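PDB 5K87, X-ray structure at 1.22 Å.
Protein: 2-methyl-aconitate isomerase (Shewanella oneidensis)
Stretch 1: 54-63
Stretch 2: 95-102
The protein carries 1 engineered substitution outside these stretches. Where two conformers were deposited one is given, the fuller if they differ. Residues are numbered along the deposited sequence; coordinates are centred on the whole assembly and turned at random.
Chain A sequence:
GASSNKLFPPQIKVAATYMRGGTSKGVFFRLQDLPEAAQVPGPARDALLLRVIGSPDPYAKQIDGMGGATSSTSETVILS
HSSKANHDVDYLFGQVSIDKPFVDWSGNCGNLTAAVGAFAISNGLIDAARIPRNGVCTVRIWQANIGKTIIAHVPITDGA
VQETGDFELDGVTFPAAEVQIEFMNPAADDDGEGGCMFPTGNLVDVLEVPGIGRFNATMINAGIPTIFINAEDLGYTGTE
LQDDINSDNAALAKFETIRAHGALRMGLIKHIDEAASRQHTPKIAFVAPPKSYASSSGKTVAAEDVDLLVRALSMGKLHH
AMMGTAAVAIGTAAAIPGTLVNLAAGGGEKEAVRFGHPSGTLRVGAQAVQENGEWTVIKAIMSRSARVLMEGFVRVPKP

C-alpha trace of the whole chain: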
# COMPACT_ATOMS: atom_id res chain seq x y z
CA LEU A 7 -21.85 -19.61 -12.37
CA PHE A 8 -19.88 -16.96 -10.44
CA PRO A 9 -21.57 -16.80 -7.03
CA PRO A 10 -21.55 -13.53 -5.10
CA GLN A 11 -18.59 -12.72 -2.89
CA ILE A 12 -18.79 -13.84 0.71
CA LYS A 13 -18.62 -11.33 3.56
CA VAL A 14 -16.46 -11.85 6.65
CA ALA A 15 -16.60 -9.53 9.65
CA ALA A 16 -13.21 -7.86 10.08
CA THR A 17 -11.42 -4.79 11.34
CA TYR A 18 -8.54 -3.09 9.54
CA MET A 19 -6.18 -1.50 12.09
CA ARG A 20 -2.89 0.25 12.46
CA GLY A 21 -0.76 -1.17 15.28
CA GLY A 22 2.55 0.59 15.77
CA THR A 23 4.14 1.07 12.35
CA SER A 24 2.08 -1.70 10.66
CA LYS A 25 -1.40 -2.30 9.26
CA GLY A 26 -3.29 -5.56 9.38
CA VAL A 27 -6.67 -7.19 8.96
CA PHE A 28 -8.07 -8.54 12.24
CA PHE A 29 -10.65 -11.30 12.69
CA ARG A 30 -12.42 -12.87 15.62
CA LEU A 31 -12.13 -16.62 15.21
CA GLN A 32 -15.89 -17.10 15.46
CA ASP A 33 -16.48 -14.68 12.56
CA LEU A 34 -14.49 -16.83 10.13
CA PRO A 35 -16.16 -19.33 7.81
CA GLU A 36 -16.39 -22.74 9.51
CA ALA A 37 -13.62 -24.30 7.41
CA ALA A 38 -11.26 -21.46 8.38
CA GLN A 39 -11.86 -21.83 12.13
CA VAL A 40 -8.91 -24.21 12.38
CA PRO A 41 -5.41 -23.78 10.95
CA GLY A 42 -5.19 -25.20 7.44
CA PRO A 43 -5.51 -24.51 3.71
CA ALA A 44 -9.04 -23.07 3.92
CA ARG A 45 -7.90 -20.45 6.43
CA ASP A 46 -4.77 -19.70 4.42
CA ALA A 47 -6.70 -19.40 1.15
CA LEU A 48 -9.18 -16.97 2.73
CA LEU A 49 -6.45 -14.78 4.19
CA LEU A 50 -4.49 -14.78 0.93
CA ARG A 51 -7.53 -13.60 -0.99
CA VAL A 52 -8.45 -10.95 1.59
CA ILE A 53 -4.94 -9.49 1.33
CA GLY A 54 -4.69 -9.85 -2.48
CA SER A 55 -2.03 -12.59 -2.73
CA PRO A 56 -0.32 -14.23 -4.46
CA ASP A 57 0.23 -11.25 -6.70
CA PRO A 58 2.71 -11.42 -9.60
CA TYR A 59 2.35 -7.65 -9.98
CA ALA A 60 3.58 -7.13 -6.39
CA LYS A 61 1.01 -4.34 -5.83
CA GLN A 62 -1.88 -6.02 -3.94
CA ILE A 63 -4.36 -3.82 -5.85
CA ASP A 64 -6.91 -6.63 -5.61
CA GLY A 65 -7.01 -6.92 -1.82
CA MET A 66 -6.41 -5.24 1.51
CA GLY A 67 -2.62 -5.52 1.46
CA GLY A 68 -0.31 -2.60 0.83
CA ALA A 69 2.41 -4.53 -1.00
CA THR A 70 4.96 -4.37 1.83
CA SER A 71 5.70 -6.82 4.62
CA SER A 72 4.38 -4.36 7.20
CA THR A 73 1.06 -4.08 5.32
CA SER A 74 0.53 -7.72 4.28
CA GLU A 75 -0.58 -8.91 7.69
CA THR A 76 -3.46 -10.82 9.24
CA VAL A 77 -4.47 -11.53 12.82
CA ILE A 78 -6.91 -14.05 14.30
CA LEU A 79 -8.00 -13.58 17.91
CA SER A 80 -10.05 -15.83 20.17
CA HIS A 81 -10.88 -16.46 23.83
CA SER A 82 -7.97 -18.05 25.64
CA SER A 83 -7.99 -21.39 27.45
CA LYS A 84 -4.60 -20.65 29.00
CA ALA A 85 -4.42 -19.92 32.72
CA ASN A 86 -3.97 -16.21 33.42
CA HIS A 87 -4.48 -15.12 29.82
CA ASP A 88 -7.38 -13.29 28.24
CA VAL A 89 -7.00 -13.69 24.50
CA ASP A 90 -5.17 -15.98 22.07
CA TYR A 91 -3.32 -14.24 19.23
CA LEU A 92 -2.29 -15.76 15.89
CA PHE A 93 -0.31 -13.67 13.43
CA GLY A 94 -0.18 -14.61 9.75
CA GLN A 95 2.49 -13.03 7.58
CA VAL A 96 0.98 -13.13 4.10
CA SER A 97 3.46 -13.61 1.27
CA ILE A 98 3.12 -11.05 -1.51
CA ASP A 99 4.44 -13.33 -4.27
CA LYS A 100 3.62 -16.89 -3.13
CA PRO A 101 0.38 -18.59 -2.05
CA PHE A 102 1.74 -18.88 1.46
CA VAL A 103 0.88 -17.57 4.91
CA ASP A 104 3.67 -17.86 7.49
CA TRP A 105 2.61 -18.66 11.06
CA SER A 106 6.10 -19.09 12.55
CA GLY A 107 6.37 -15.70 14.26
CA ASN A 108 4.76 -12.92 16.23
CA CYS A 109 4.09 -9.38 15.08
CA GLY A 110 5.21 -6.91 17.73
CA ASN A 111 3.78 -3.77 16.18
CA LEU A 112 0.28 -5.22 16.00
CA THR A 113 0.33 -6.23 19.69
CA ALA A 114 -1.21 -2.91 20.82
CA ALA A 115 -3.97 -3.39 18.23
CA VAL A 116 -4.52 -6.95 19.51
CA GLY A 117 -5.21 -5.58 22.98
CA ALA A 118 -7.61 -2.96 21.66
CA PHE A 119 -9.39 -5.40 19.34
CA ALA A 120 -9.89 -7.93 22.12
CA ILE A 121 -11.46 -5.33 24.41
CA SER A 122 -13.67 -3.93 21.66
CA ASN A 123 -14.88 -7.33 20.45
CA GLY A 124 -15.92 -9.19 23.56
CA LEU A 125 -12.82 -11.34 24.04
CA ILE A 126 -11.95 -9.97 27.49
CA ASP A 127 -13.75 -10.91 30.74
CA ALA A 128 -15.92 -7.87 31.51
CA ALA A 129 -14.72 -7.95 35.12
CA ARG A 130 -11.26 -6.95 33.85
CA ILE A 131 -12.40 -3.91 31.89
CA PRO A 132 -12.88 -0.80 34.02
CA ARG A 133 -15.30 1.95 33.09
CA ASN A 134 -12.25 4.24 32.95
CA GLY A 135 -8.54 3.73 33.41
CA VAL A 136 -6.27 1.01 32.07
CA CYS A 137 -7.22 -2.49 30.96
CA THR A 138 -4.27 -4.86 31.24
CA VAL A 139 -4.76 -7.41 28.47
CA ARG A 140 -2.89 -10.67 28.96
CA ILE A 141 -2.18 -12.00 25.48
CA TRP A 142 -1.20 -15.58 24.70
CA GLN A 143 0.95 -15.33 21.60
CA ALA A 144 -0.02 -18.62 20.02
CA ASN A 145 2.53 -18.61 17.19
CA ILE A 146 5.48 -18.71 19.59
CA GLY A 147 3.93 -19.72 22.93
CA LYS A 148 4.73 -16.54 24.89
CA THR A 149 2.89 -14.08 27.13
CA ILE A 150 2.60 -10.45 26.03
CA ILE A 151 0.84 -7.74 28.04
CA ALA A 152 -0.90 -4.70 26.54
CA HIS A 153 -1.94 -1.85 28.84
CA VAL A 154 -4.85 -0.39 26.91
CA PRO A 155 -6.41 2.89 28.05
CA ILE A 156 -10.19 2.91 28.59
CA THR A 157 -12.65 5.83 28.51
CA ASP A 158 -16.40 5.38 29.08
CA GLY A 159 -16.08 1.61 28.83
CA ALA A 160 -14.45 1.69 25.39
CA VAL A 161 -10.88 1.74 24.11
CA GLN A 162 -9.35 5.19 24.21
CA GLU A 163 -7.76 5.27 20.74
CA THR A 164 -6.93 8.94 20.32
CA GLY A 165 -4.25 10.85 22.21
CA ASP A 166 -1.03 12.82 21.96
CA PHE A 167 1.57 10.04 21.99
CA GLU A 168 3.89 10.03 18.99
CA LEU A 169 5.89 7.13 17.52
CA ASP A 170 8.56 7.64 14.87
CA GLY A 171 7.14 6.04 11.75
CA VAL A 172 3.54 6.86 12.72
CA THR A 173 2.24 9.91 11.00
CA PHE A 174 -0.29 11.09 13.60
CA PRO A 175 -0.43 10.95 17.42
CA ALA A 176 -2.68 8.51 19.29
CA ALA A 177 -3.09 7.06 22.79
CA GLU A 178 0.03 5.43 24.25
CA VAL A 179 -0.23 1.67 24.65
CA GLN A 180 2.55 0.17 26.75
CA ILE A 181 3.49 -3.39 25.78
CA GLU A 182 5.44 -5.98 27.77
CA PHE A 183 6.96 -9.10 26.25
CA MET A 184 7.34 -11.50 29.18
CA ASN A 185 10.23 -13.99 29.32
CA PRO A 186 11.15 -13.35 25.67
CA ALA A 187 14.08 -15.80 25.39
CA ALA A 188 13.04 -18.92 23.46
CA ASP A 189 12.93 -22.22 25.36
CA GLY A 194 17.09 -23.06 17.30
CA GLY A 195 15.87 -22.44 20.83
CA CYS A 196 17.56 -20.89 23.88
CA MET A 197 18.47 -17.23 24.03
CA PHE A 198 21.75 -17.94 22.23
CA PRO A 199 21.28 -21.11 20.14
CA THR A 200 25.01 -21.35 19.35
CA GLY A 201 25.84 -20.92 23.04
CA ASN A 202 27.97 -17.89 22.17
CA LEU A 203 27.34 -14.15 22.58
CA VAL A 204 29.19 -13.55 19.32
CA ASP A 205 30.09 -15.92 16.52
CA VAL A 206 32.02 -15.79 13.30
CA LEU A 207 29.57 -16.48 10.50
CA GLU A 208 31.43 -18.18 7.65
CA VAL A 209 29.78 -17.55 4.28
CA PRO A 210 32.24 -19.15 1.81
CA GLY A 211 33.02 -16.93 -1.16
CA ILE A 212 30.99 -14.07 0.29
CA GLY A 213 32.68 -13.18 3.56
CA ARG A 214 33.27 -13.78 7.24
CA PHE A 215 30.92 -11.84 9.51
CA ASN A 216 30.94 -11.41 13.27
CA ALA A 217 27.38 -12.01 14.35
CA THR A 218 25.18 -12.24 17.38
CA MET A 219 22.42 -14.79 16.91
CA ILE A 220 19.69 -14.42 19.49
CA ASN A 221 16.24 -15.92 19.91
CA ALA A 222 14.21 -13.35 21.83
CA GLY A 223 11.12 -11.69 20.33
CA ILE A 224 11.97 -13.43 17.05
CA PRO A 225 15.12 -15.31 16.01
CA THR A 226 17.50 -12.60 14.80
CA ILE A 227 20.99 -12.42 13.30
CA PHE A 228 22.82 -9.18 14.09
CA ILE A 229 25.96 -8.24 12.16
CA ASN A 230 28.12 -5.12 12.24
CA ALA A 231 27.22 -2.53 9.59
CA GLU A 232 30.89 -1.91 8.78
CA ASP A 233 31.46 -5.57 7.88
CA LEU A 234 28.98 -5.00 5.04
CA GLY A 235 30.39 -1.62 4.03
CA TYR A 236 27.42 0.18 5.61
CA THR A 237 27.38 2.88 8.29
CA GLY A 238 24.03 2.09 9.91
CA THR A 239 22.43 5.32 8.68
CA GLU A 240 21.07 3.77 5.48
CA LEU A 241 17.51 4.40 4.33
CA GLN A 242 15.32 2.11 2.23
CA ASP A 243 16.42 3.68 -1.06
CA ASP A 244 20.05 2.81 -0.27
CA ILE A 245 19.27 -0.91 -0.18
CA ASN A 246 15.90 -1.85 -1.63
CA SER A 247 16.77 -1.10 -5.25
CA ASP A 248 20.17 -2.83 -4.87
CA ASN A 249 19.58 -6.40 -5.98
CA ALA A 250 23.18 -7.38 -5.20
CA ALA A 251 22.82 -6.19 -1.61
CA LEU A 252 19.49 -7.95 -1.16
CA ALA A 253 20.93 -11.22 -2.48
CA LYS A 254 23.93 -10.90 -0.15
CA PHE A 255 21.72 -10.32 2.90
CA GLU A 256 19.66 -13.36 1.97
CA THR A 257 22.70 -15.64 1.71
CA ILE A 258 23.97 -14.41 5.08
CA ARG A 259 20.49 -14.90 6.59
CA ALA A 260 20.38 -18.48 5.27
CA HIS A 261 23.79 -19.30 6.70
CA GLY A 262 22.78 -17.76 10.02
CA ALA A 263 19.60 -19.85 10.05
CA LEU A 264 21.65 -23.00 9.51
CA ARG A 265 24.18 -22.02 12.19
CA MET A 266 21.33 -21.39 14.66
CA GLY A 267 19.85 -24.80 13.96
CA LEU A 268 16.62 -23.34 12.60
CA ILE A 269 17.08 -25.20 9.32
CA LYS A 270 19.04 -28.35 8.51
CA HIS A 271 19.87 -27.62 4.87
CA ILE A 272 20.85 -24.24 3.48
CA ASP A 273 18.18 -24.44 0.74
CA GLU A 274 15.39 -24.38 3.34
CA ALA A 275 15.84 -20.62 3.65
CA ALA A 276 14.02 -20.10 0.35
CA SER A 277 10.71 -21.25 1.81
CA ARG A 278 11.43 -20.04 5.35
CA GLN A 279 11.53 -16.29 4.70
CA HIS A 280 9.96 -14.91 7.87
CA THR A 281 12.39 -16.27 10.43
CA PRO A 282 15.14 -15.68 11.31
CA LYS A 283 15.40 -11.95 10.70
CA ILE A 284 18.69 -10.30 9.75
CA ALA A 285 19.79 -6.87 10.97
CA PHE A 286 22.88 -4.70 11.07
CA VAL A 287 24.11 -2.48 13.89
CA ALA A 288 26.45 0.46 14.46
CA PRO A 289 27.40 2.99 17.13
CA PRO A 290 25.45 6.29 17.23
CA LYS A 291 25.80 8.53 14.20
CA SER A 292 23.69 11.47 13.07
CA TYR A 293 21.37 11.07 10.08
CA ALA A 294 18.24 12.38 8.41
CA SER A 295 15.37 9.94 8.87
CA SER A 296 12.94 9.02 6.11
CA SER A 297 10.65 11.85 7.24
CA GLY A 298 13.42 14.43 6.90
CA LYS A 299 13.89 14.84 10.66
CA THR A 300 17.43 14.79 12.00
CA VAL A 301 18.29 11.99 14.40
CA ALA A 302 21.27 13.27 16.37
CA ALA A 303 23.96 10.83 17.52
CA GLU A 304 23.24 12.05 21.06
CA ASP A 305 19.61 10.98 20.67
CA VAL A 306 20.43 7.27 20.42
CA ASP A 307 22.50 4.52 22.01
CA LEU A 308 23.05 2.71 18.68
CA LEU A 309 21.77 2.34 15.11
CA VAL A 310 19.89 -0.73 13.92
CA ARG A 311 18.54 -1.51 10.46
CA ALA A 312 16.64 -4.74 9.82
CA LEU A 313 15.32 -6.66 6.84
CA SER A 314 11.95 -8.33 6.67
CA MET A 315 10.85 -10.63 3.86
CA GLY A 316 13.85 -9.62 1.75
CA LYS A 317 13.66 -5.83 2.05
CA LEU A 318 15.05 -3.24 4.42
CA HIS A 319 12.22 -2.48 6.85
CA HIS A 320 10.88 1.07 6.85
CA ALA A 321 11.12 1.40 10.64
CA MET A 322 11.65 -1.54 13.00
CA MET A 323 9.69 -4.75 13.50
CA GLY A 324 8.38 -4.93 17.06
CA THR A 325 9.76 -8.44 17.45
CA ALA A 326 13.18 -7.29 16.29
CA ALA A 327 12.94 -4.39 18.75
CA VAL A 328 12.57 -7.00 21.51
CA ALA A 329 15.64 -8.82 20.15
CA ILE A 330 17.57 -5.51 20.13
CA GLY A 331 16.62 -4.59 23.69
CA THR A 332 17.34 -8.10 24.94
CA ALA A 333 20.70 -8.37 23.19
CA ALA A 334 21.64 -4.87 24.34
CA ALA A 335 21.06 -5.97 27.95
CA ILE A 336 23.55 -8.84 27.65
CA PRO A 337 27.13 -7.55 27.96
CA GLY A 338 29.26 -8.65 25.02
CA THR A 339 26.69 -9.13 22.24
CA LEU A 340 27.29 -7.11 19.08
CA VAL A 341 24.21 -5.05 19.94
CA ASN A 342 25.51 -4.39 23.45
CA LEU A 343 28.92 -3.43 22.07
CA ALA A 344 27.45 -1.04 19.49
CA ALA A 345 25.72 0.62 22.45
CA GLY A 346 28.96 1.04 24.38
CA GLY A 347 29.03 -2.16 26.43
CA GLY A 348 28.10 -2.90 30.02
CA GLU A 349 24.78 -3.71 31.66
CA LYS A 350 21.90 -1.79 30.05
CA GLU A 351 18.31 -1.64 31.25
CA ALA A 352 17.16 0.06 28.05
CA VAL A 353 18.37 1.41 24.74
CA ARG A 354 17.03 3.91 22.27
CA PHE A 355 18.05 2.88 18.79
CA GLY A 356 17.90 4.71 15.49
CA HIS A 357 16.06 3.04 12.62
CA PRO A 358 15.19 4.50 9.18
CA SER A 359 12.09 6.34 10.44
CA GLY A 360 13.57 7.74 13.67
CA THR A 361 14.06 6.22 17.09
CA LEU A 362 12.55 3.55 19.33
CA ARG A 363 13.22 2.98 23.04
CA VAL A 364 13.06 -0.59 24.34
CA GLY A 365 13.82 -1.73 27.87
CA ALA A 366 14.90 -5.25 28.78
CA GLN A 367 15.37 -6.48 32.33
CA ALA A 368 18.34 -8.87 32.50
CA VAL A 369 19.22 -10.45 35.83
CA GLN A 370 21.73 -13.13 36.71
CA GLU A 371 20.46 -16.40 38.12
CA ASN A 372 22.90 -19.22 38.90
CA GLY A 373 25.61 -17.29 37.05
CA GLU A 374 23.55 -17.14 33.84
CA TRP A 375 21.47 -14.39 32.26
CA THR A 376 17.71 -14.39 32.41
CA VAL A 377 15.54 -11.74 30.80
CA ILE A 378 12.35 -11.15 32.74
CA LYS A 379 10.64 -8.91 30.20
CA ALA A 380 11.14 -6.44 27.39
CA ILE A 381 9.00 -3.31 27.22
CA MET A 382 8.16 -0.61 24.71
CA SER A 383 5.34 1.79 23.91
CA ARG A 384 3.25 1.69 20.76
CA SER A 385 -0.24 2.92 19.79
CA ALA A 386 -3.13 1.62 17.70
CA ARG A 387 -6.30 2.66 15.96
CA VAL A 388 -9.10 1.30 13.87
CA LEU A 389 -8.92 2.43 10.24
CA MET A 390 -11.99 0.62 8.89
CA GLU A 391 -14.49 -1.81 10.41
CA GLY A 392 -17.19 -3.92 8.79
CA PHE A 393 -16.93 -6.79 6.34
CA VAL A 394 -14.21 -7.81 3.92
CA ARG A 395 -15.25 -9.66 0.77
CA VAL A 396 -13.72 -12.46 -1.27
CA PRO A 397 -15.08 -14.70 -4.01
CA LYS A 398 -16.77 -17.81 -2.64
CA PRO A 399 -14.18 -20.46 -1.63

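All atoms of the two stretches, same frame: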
# COMPACT_ATOMS: atom_id res chain seq x y z
N GLY A 54 -4.92 -10.07 -1.06
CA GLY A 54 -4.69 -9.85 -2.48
C GLY A 54 -3.49 -10.62 -3.02
O GLY A 54 -2.88 -10.21 -4.01
N SER A 55 -3.18 -11.74 -2.38
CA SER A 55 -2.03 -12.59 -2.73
C SER A 55 -2.50 -13.95 -3.22
O SER A 55 -3.62 -14.36 -2.95
CB SER A 55 -1.16 -12.79 -1.50
OG SER A 55 -0.48 -11.60 -1.16
N PRO A 56 -1.62 -14.67 -3.95
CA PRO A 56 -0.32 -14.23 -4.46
C PRO A 56 -0.51 -13.26 -5.61
O PRO A 56 -1.46 -13.40 -6.38
CB PRO A 56 0.31 -15.53 -4.96
CG PRO A 56 -0.83 -16.37 -5.38
CD PRO A 56 -1.96 -16.04 -4.41
N ASP A 57 0.37 -12.28 -5.69
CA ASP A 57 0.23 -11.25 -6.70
C ASP A 57 1.51 -11.09 -7.51
O ASP A 57 2.47 -10.50 -7.03
CB ASP A 57 -0.11 -9.91 -6.06
CG ASP A 57 -0.30 -8.82 -7.09
OD1 ASP A 57 -0.57 -9.16 -8.26
OD2 ASP A 57 -0.20 -7.63 -6.73
N PRO A 58 1.51 -11.57 -8.76
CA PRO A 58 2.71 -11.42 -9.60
C PRO A 58 3.04 -9.97 -9.89
O PRO A 58 4.19 -9.68 -10.25
CB PRO A 58 2.36 -12.17 -10.88
CG PRO A 58 0.88 -12.27 -10.89
CD PRO A 58 0.44 -12.31 -9.45
N TYR A 59 2.08 -9.06 -9.75
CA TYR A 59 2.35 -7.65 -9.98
C TYR A 59 3.03 -6.98 -8.79
O TYR A 59 3.56 -5.88 -8.92
CB TYR A 59 1.07 -6.88 -10.32
CG TYR A 59 0.36 -7.41 -11.54
CD1 TYR A 59 0.84 -7.16 -12.82
CD2 TYR A 59 -0.81 -8.14 -11.41
CE1 TYR A 59 0.19 -7.65 -13.94
CE2 TYR A 59 -1.46 -8.64 -12.52
CZ TYR A 59 -0.96 -8.38 -13.78
OH TYR A 59 -1.63 -8.86 -14.88
N ALA A 60 2.99 -7.65 -7.64
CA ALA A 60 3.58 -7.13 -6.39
C ALA A 60 2.99 -5.77 -5.97
O ALA A 60 3.71 -4.90 -5.47
CB ALA A 60 5.11 -7.08 -6.48
N LYS A 61 1.69 -5.59 -6.18
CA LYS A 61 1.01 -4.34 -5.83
C LYS A 61 -0.16 -4.51 -4.86
O LYS A 61 -0.58 -3.55 -4.24
CB LYS A 61 0.50 -3.62 -7.08
CG LYS A 61 1.58 -3.16 -8.04
CD LYS A 61 2.50 -2.13 -7.41
CE LYS A 61 3.58 -1.69 -8.38
NZ LYS A 61 4.53 -0.75 -7.74
N GLN A 62 -0.70 -5.73 -4.77
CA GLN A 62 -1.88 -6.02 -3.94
C GLN A 62 -3.05 -5.04 -4.18
O GLN A 62 -3.74 -4.61 -3.25
CB GLN A 62 -1.52 -6.17 -2.45
CG GLN A 62 -0.64 -7.41 -2.23
CD GLN A 62 -0.16 -7.59 -0.80
OE1 GLN A 62 0.05 -6.62 -0.07
NE2 GLN A 62 0.02 -8.84 -0.39
N ILE A 63 -3.27 -4.71 -5.45
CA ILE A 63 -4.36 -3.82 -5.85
C ILE A 63 -5.71 -4.54 -5.77
O ILE A 63 -6.77 -3.91 -5.78
CB ILE A 63 -4.08 -3.27 -7.27
CG1 ILE A 63 -2.89 -2.32 -7.24
CG2 ILE A 63 -5.28 -2.53 -7.84
CD1 ILE A 63 -3.26 -0.96 -6.82
N GLN A 95 1.75 -13.87 8.50
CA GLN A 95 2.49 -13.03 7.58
C GLN A 95 2.16 -13.52 6.17
O GLN A 95 2.51 -14.65 5.80
CB GLN A 95 3.99 -13.18 7.83
CG GLN A 95 4.86 -12.30 6.93
CD GLN A 95 4.76 -10.84 7.31
OE1 GLN A 95 4.87 -10.50 8.48
NE2 GLN A 95 4.54 -9.98 6.32
N VAL A 96 1.47 -12.70 5.39
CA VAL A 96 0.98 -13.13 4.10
C VAL A 96 2.00 -12.80 3.02
O VAL A 96 2.34 -11.64 2.82
CB VAL A 96 -0.38 -12.48 3.78
CG1 VAL A 96 -0.89 -12.96 2.44
CG2 VAL A 96 -1.38 -12.80 4.89
N SER A 97 2.50 -13.82 2.34
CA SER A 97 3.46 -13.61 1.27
C SER A 97 2.84 -12.75 0.18
O SER A 97 1.66 -12.92 -0.14
CB SER A 97 3.89 -14.94 0.67
OG SER A 97 4.73 -14.75 -0.45
N ILE A 98 3.61 -11.84 -0.39
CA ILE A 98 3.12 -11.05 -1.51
C ILE A 98 3.12 -11.87 -2.80
O ILE A 98 2.18 -11.80 -3.59
CB ILE A 98 3.94 -9.77 -1.68
CG1 ILE A 98 3.77 -8.87 -0.45
CG2 ILE A 98 3.55 -9.03 -2.95
CD1 ILE A 98 4.78 -7.74 -0.35
N ASP A 99 4.18 -12.66 -2.99
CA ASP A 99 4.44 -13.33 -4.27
C ASP A 99 4.05 -14.81 -4.32
O ASP A 99 3.88 -15.36 -5.41
CB ASP A 99 5.92 -13.17 -4.66
CG ASP A 99 6.87 -13.69 -3.59
OD1 ASP A 99 6.66 -13.41 -2.39
OD2 ASP A 99 7.84 -14.39 -3.96
N LYS A 100 3.90 -15.45 -3.17
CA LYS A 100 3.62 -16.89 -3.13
C LYS A 100 2.30 -17.15 -2.42
O LYS A 100 1.90 -16.35 -1.58
CB LYS A 100 4.73 -17.62 -2.37
CG LYS A 100 6.14 -17.34 -2.86
CD LYS A 100 7.18 -17.82 -1.86
N PRO A 101 1.64 -18.27 -2.74
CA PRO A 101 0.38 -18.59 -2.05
C PRO A 101 0.67 -19.22 -0.70
O PRO A 101 0.41 -20.40 -0.47
CB PRO A 101 -0.28 -19.60 -3.00
CG PRO A 101 0.87 -20.29 -3.65
CD PRO A 101 1.96 -19.25 -3.79
N PHE A 102 1.20 -18.40 0.20
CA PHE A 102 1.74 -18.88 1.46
C PHE A 102 1.47 -17.88 2.58
O PHE A 102 1.68 -16.68 2.41
CB PHE A 102 3.24 -19.12 1.34
CG PHE A 102 3.82 -19.82 2.53
CD1 PHE A 102 3.59 -21.17 2.71
CD2 PHE A 102 4.57 -19.14 3.48
CE1 PHE A 102 4.10 -21.84 3.80
CE2 PHE A 102 5.09 -19.81 4.59
CZ PHE A 102 4.85 -21.16 4.74

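Two segments of 2-methyl-aconitate isomerase, the irregular residues 54-63 and the end of a strand with its following loop at 95-102, meet over a small interface of 366 Å², both sides summed, held by two hydrogen bonds to consecutive carbonyls. Gly54, the first residue after a helix to leave helical geometry, turns the chain with a positive phi of 104°; a CB here would be jammed against the carbonyl O of the preceding residue, so glycine suits the position. Ser55 then points its CA-to-CB bond toward stretch 2. In its m rotamer, Ser55 OG donates to Ser97 O at 2.7 Å and accepts a hydrogen bond from Gln62 NE2 at 2.9 Å, so one small, buried hydroxyl links the two stretches and ties stretch 1 to itself. The same Ser55 OG packs 3.9 Å from Val96 CG1. A cis peptide bond leads into Pro56, whose ring lies along the loop: Pro56 CB is 3.6 Å from Asp99 O, and Pro56 CG is 4.0 Å from Pro101 CB, an apolar contact between two rigid rings. Pro56 has no amide hydrogen to donate, but its CA makes a CA-H...O contact with Ile98 O, at 3.6 Å between Pro56 CA and Ile98 O.

That carbonyl takes its stronger partner from the next residue: Asp57 N donates to Ile98 O at 2.8 Å with a nearly straight angle of 161°. While its backbone amide reaches across, the t-rotamer side chain of Asp57 organizes its own stretch. Asp57 OD1 accepts from Tyr59 N at 3.0 Å, and Asp57 OD2 accepts from both Lys61 N and Gln62 N, each at 2.8 Å. The carboxylate thus gathers three amides around the type I turn from Asp57 to Ala60, which is closed by Ala60 N donating to Asp57 O at 3.0 Å. Pro58, with a phi of -64°, fits the second position of that turn; Pro58, Tyr59 and Lys61 direct their CA-to-CB bonds away from stretch 2.

Ala60 returns to the interface with a short side chain, bringing Ala60 CA to 3.9 Å and Ala60 CB to 4.3 Å from Ile98 CG2. Ile98, with the largest covered area of any residue here, also meets Gln62, where Gln62 NE2 lies 3.8 Å from Ile98 CG1. The extended Gln62 side chain, chi2 176°, is long enough to carry its amide back to Ser55. On the facing loop, Ser97 OG accepts from Lys100 N at 2.9 Å, bracing the bend that presents the Ser97 and Ile98 carbonyls.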